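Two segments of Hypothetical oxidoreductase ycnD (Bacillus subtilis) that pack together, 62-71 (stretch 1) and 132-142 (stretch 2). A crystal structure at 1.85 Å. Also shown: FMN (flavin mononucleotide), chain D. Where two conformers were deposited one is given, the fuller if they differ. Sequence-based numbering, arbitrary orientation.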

ATOM      1  N   GLU A  62      17.713 -13.927  -8.797  1.00 21.25           N
ATOM      2  CA  GLU A  62      18.690 -14.551  -7.912  1.00 22.67           C
ATOM      3  C   GLU A  62      18.763 -13.822  -6.575  1.00 22.00           C
ATOM      4  O   GLU A  62      18.867 -14.446  -5.520  1.00 23.39           O
ATOM      5  CB  GLU A  62      20.068 -14.563  -8.581  1.00 26.47           C
ATOM      6  CG  GLU A  62      20.052 -15.160  -9.984  1.00 31.68           C
ATOM      7  CD  GLU A  62      21.438 -15.325 -10.578  1.00 35.61           C
ATOM      8  OE1 GLU A  62      22.223 -14.351 -10.558  1.00 37.77           O
ATOM      9  OE2 GLU A  62      21.736 -16.435 -11.076  1.00 38.55           O
ATOM     10  N   LEU A  63      18.705 -12.497  -6.624  1.00 21.01           N
ATOM     11  CA  LEU A  63      18.757 -11.687  -5.414  1.00 20.41           C
ATOM     12  C   LEU A  63      17.478 -11.862  -4.591  1.00 21.58           C
ATOM     13  O   LEU A  63      17.475 -11.636  -3.378  1.00 22.75           O
ATOM     14  CB  LEU A  63      18.944 -10.213  -5.779  1.00 19.38           C
ATOM     15  CG  LEU A  63      20.281  -9.832  -6.431  1.00 19.45           C
ATOM     16  CD1 LEU A  63      20.264  -8.367  -6.844  1.00 17.92           C
ATOM     17  CD2 LEU A  63      21.413 -10.092  -5.452  1.00 20.11           C
ATOM     18  N   ALA A  64      16.399 -12.268  -5.254  1.00 21.41           N
ATOM     19  CA  ALA A  64      15.113 -12.469  -4.590  1.00 22.63           C
ATOM     20  C   ALA A  64      14.924 -13.900  -4.087  1.00 23.99           C
ATOM     21  O   ALA A  64      13.802 -14.324  -3.808  1.00 25.77           O
ATOM     22  CB  ALA A  64      13.976 -12.098  -5.537  1.00 22.98           C
ATOM     23  N   GLY A  65      16.018 -14.643  -3.972  1.00 24.56           N
ATOM     24  CA  GLY A  65      15.926 -16.009  -3.489  1.00 25.35           C
ATOM     25  C   GLY A  65      15.722 -17.030  -4.590  1.00 26.39           C
ATOM     26  O   GLY A  65      15.343 -18.171  -4.325  1.00 28.24           O
ATOM     27  N   GLY A  66      15.970 -16.619  -5.827  1.00 24.95           N
ATOM     28  CA  GLY A  66      15.811 -17.527  -6.948  1.00 25.05           C
ATOM     29  C   GLY A  66      14.391 -18.021  -7.138  1.00 24.17           C
ATOM     30  O   GLY A  66      14.091 -19.187  -6.881  1.00 25.90           O
ATOM     31  N   GLN A  67      13.511 -17.128  -7.579  1.00 21.52           N
ATOM     32  CA  GLN A  67      12.117 -17.473  -7.827  1.00 19.94           C
ATOM     33  C   GLN A  67      11.950 -17.531  -9.343  1.00 19.85           C
ATOM     34  O   GLN A  67      11.916 -16.501 -10.018  1.00 19.53           O
ATOM     35  CB  GLN A  67      11.202 -16.418  -7.198  1.00 18.61           C
ATOM     36  CG  GLN A  67      11.379 -16.321  -5.686  1.00 20.06           C
ATOM     37  CD  GLN A  67      10.356 -15.421  -5.020  1.00 19.98           C
ATOM     38  OE1 GLN A  67       9.156 -15.563  -5.238  1.00 18.57           O
ATOM     39  NE2 GLN A  67      10.829 -14.499  -4.188  1.00 20.66           N
ATOM     40  N   PRO A  68      11.833 -18.750  -9.894  1.00 20.32           N
ATOM     41  CA  PRO A  68      11.684 -19.020 -11.328  1.00 19.69           C
ATOM     42  C   PRO A  68      10.672 -18.202 -12.127  1.00 19.48           C
ATOM     43  O   PRO A  68      10.900 -17.927 -13.308  1.00 18.10           O
ATOM     44  CB  PRO A  68      11.394 -20.521 -11.367  1.00 20.85           C
ATOM     45  CG  PRO A  68      10.715 -20.769 -10.064  1.00 22.25           C
ATOM     46  CD  PRO A  68      11.555 -19.967  -9.110  1.00 20.76           C
ATOM     47  N   TRP A  69       9.562 -17.814 -11.505  1.00 16.52           N
ATOM     48  CA  TRP A  69       8.557 -17.037 -12.220  1.00 15.85           C
ATOM     49  C   TRP A  69       9.048 -15.641 -12.602  1.00 14.77           C
ATOM     50  O   TRP A  69       8.543 -15.044 -13.549  1.00 15.91           O
ATOM     51  CB  TRP A  69       7.256 -16.963 -11.408  1.00 14.54           C
ATOM     52  CG  TRP A  69       7.442 -16.889  -9.924  1.00 16.23           C
ATOM     53  CD1 TRP A  69       7.540 -15.760  -9.158  1.00 15.24           C
ATOM     54  CD2 TRP A  69       7.537 -17.996  -9.021  1.00 16.12           C
ATOM     55  NE1 TRP A  69       7.686 -16.098  -7.832  1.00 17.01           N
ATOM     56  CE2 TRP A  69       7.689 -17.464  -7.720  1.00 15.91           C
ATOM     57  CE3 TRP A  69       7.510 -19.390  -9.184  1.00 15.69           C
ATOM     58  CZ2 TRP A  69       7.809 -18.277  -6.586  1.00 15.95           C
ATOM     59  CZ3 TRP A  69       7.629 -20.197  -8.057  1.00 16.43           C
ATOM     60  CH2 TRP A  69       7.778 -19.637  -6.775  1.00 17.19           C
ATOM     61  N   ILE A  70      10.037 -15.128 -11.874  1.00 14.19           N
ATOM     62  CA  ILE A  70      10.599 -13.815 -12.177  1.00 14.73           C
ATOM     63  C   ILE A  70      11.378 -13.926 -13.490  1.00 15.53           C
ATOM     64  O   ILE A  70      11.255 -13.075 -14.375  1.00 14.87           O
ATOM     65  CB  ILE A  70      11.559 -13.339 -11.057  1.00 15.77           C
ATOM     66  CG1 ILE A  70      10.771 -13.090  -9.769  1.00 16.16           C
ATOM     67  CG2 ILE A  70      12.291 -12.068 -11.491  1.00 14.43           C
ATOM     68  CD1 ILE A  70      11.631 -12.685  -8.582  1.00 16.55           C
ATOM     69  N   ASP A  71      12.169 -14.988 -13.609  1.00 17.22           N
ATOM     70  CA  ASP A  71      12.968 -15.238 -14.807  1.00 18.80           C
ATOM     71  C   ASP A  71      12.054 -15.556 -15.992  1.00 18.62           C
ATOM     72  O   ASP A  71      12.279 -15.108 -17.119  1.00 18.34           O
ATOM     73  CB  ASP A  71      13.930 -16.400 -14.566  0.50 20.37           C
ATOM     74  CG  ASP A  71      14.830 -16.662 -15.753  0.50 21.47           C
ATOM     75  OD1 ASP A  71      15.660 -15.785 -16.078  0.50 21.60           O
ATOM     76  OD2 ASP A  71      14.703 -17.743 -16.364  0.50 24.13           O
ATOM     77  N   THR A 132      -0.154 -11.901 -12.325  1.00 12.44           N
ATOM     78  CA  THR A 132       0.838 -11.180 -11.537  1.00 10.94           C
ATOM     79  C   THR A 132       1.116 -11.886 -10.214  1.00 11.04           C
ATOM     80  O   THR A 132       0.356 -12.760  -9.782  1.00 10.78           O
ATOM     81  CB  THR A 132       0.374  -9.738 -11.166  1.00 10.99           C
ATOM     82  OG1 THR A 132      -0.595  -9.805 -10.109  1.00 10.98           O
ATOM     83  CG2 THR A 132      -0.247  -9.024 -12.370  1.00 11.43           C
ATOM     84  N   VAL A 133       2.224 -11.504  -9.588  1.00  9.65           N
ATOM     85  CA  VAL A 133       2.588 -12.005  -8.267  1.00 10.30           C
ATOM     86  C   VAL A 133       3.600 -11.024  -7.684  1.00 10.88           C
ATOM     87  O   VAL A 133       4.624 -10.728  -8.303  1.00 10.59           O
ATOM     88  CB  VAL A 133       3.179 -13.444  -8.287  1.00 10.91           C
ATOM     89  CG1 VAL A 133       4.530 -13.483  -9.000  1.00 11.42           C
ATOM     90  CG2 VAL A 133       3.317 -13.948  -6.848  1.00 12.21           C
ATOM     91  N   PRO A 134       3.298 -10.464  -6.503  1.00  9.20           N
ATOM     92  CA  PRO A 134       4.247  -9.517  -5.910  1.00 10.07           C
ATOM     93  C   PRO A 134       5.470 -10.277  -5.412  1.00 10.18           C
ATOM     94  O   PRO A 134       5.405 -11.490  -5.213  1.00  9.65           O
ATOM     95  CB  PRO A 134       3.455  -8.894  -4.757  1.00 10.83           C
ATOM     96  CG  PRO A 134       2.011  -9.092  -5.159  1.00 11.82           C
ATOM     97  CD  PRO A 134       2.033 -10.483  -5.749  1.00 10.72           C
ATOM     98  N   ILE A 135       6.576  -9.565  -5.221  1.00 10.08           N
ATOM     99  CA  ILE A 135       7.809 -10.182  -4.745  1.00  9.66           C
ATOM    100  C   ILE A 135       8.397  -9.362  -3.597  1.00  9.80           C
ATOM    101  O   ILE A 135       9.135  -8.405  -3.817  1.00 10.54           O
ATOM    102  CB  ILE A 135       8.868 -10.285  -5.872  1.00 10.51           C
ATOM    103  CG1 ILE A 135       8.332 -11.135  -7.035  1.00 11.15           C
ATOM    104  CG2 ILE A 135      10.158 -10.884  -5.318  1.00  9.95           C
ATOM    105  CD1 ILE A 135       8.109 -12.602  -6.695  1.00 10.61           C
ATOM    106  N   GLY A 136       8.063  -9.741  -2.369  1.00 10.46           N
ATOM    107  CA  GLY A 136       8.578  -9.019  -1.219  1.00 10.40           C
ATOM    108  C   GLY A 136      10.027  -9.360  -0.938  1.00 11.52           C
ATOM    109  O   GLY A 136      10.708  -8.646  -0.198  1.00 12.03           O
ATOM    110  N   ALA A 137      10.502 -10.447  -1.542  1.00 11.63           N
ATOM    111  CA  ALA A 137      11.875 -10.903  -1.349  1.00 11.04           C
ATOM    112  C   ALA A 137      12.932  -9.927  -1.860  1.00 13.00           C
ATOM    113  O   ALA A 137      14.127 -10.145  -1.654  1.00 12.59           O
ATOM    114  CB  ALA A 137      12.065 -12.268  -2.003  1.00 13.29           C
ATOM    115  N   VAL A 138      12.509  -8.858  -2.533  1.00 12.73           N
ATOM    116  CA  VAL A 138      13.471  -7.872  -3.012  1.00 12.70           C
ATOM    117  C   VAL A 138      14.136  -7.211  -1.807  1.00 13.65           C
ATOM    118  O   VAL A 138      15.203  -6.610  -1.926  1.00 14.01           O
ATOM    119  CB  VAL A 138      12.806  -6.775  -3.880  1.00 12.83           C
ATOM    120  CG1 VAL A 138      12.261  -7.389  -5.160  1.00 11.14           C
ATOM    121  CG2 VAL A 138      11.696  -6.072  -3.097  1.00 11.10           C
ATOM    122  N   ARG A 139      13.501  -7.325  -0.641  1.00 12.70           N
ATOM    123  CA  ARG A 139      14.057  -6.737   0.568  1.00 13.40           C
ATOM    124  C   ARG A 139      15.099  -7.649   1.227  1.00 14.73           C
ATOM    125  O   ARG A 139      15.671  -7.294   2.257  1.00 16.06           O
ATOM    126  CB  ARG A 139      12.940  -6.412   1.571  1.00 12.35           C
ATOM    127  CG  ARG A 139      11.911  -5.407   1.052  1.00 12.59           C
ATOM    128  CD  ARG A 139      11.242  -4.643   2.195  1.00 11.10           C
ATOM    129  NE  ARG A 139      10.355  -5.467   3.014  1.00 12.39           N
ATOM    130  CZ  ARG A 139       9.055  -5.636   2.784  1.00 16.72           C
ATOM    131  NH1 ARG A 139       8.477  -5.038   1.748  1.00 16.28           N
ATOM    132  NH2 ARG A 139       8.323  -6.385   3.602  1.00 14.77           N
ATOM    133  N   GLY A 140      15.349  -8.808   0.620  1.00 16.06           N
ATOM    134  CA  GLY A 140      16.315  -9.755   1.164  1.00 16.74           C
ATOM    135  C   GLY A 140      17.766  -9.370   0.924  1.00 17.55           C
ATOM    136  O   GLY A 140      18.617  -9.569   1.788  1.00 17.90           O
ATOM    137  N   ASN A 141      18.048  -8.828  -0.257  1.00 17.62           N
ATOM    138  CA  ASN A 141      19.395  -8.383  -0.623  1.00 18.14           C
ATOM    139  C   ASN A 141      19.257  -6.995  -1.243  1.00 18.23           C
ATOM    140  O   ASN A 141      19.594  -6.785  -2.410  1.00 18.96           O
ATOM    141  CB  ASN A 141      20.022  -9.345  -1.639  1.00 19.79           C
ATOM    142  CG  ASN A 141      20.361 -10.695  -1.036  1.00 20.17           C
ATOM    143  OD1 ASN A 141      21.238 -10.803  -0.177  1.00 20.44           O
ATOM    144  ND2 ASN A 141      19.662 -11.733  -1.479  1.00 20.17           N
ATOM    145  N   PRO A 142      18.760  -6.026  -0.460  1.00 17.99           N
ATOM    146  CA  PRO A 142      18.553  -4.645  -0.904  1.00 18.35           C
ATOM    147  C   PRO A 142      19.768  -3.884  -1.428  1.00 19.50           C
ATOM    148  O   PRO A 142      19.660  -3.153  -2.410  1.00 18.55           O
ATOM    149  CB  PRO A 142      17.925  -3.981   0.322  1.00 18.81           C
ATOM    150  CG  PRO A 142      18.524  -4.742   1.462  1.00 18.78           C
ATOM    151  CD  PRO A 142      18.446  -6.164   0.975  1.00 19.36           C
TER
HETATM  152  N1  FMN D 301       4.763 -14.601  -3.643  1.00 16.46           N
HETATM  153  C2  FMN D 301       5.906 -15.206  -4.019  1.00 16.60           C
HETATM  154  O2  FMN D 301       5.914 -16.236  -4.639  1.00 18.22           O
HETATM  155  N3  FMN D 301       7.195 -14.650  -3.703  1.00 16.76           N
HETATM  156  C4  FMN D 301       7.325 -13.448  -2.997  1.00 15.32           C
HETATM  157  O4  FMN D 301       8.438 -13.017  -2.749  1.00 12.83           O
HETATM  158  C4A FMN D 301       6.087 -12.771  -2.595  1.00 15.07           C
HETATM  159  N5  FMN D 301       6.144 -11.594  -1.891  1.00 15.88           N
HETATM  160  C5A FMN D 301       4.967 -10.897  -1.690  1.00 13.89           C
HETATM  161  C6  FMN D 301       5.066  -9.579  -1.130  1.00 15.53           C
HETATM  162  C7  FMN D 301       3.939  -8.783  -0.941  1.00 14.36           C
HETATM  163  C7M FMN D 301       4.101  -7.374  -0.408  1.00 14.51           C
HETATM  164  C8  FMN D 301       2.601  -9.306  -1.280  1.00 13.08           C
HETATM  165  C8M FMN D 301       1.353  -8.472  -1.139  1.00 10.68           C
HETATM  166  C9  FMN D 301       2.475 -10.624  -1.802  1.00 13.03           C
HETATM  167  C9A FMN D 301       3.645 -11.425  -2.025  1.00 15.34           C
HETATM  168  N10 FMN D 301       3.620 -12.758  -2.652  1.00 13.78           N
HETATM  169  C10 FMN D 301       4.789 -13.404  -2.966  1.00 15.02           C
HETATM  170  C1' FMN D 301       2.297 -13.379  -2.988  1.00 13.78           C
HETATM  171  C2' FMN D 301       1.571 -13.964  -1.730  1.00 15.00           C
HETATM  172  O2' FMN D 301       2.176 -15.223  -1.405  1.00 16.34           O
HETATM  173  C3' FMN D 301       0.084 -14.123  -2.087  1.00 15.60           C
HETATM  174  O3' FMN D 301      -0.457 -12.814  -2.357  1.00 14.60           O
HETATM  175  C4' FMN D 301      -0.716 -14.759  -0.925  1.00 16.65           C
HETATM  176  O4' FMN D 301      -0.276 -16.095  -0.662  1.00 18.00           O
HETATM  177  C5' FMN D 301      -2.192 -14.724  -1.294  1.00 17.34           C
HETATM  178  O5' FMN D 301      -2.461 -15.696  -2.492  1.00 16.97           O
HETATM  179  P   FMN D 301      -3.068 -15.077  -3.760  1.00 17.87           P
HETATM  180  O1P FMN D 301      -4.475 -14.792  -3.542  1.00 17.26           O
HETATM  181  O2P FMN D 301      -2.936 -16.038  -4.839  1.00 16.69           O
HETATM  182  O3P FMN D 301      -2.376 -13.843  -4.115  1.00 15.04           O
HETATM  183  O   HOH W   1      17.058  -8.314  -3.182  1.00 21.52           O
HETATM  184  O   HOH W   2      16.099 -12.344  -1.015  1.00 26.95           O

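The apolar centre of this contact gathers around I135, which gives up more area to the other stretch, 66 Å², than any other residue here. Its CA-to-CB bond points toward stretch 1, and with both chi1 and chi2 near -60° (m, m) its atoms meet several neighbours. I135 CG2 lies 4.0 Å from A64 CB, I135 CG1 lies 4.0 Å from I70 CD1, and I135 CD1 lies 4.0 Å from W69 CD1. I70 starts out sideways, but its m, t rotamer carries CD1 nearer. I135 CD1 sits at the edge of the W69 indole, near the ring plane, 3.7 Å from W69 NE1. V133, two residues earlier on the strand, also points toward stretch 1 and places its CG1 3.8 Å from W69 CD1, oblique to the ring.

A64 and A137 bring the backbones close, with their CA atoms 4.8 Å apart. Small side chains suit that spacing: A64 CB and A137 CB are 4.0 Å apart, and A137 CB comes within 3.2 Å of A64 O. A64 is also where stretch 1 leaves helical phi/psi.

Q67 links this apolar patch to the flavin. Its NE2 donates to A64 O over 3.0 Å at 177°, a nearly linear bond that ties the side chain back to its own loop, and to FMN O4 over 3.2 Å at 164°. Q67 OE1 accepts from FMN N3 at 2.7 Å and, weakly, from W69 NE1 at 3.0 Å, where the angle is only 129°. The amide thus presents both a donor and an acceptor to the flavin. Stretch 2 contributes G136 N, which donates to FMN N5 at 2.7 Å and 166°; a CB on G136 would clash with FMN C6, at 2.9 Å.

At the polar edge, the one direct hydrogen bond between the stretches runs from N141 ND2 to L63 O, 2.9 Å long and nearly straight at 170°. N141 occupies an N-cap position, yet its side chain makes no capping bond and reaches across the contact instead. Beside this bond, L63 CD2 rests 4.1 Å from N141 CB. L63 O also accepts from water 2 at 2.8 Å, and the same water donates to A137 O at 3.0 Å, bridging two carbonyls that stand 4.1 Å apart (L63 O to A137 O). Water 1 donates to V138 O at 2.8 Å, accepts from N141 N at 3.1 Å, and reaches L63 O through a weak bond of 3.4 Å.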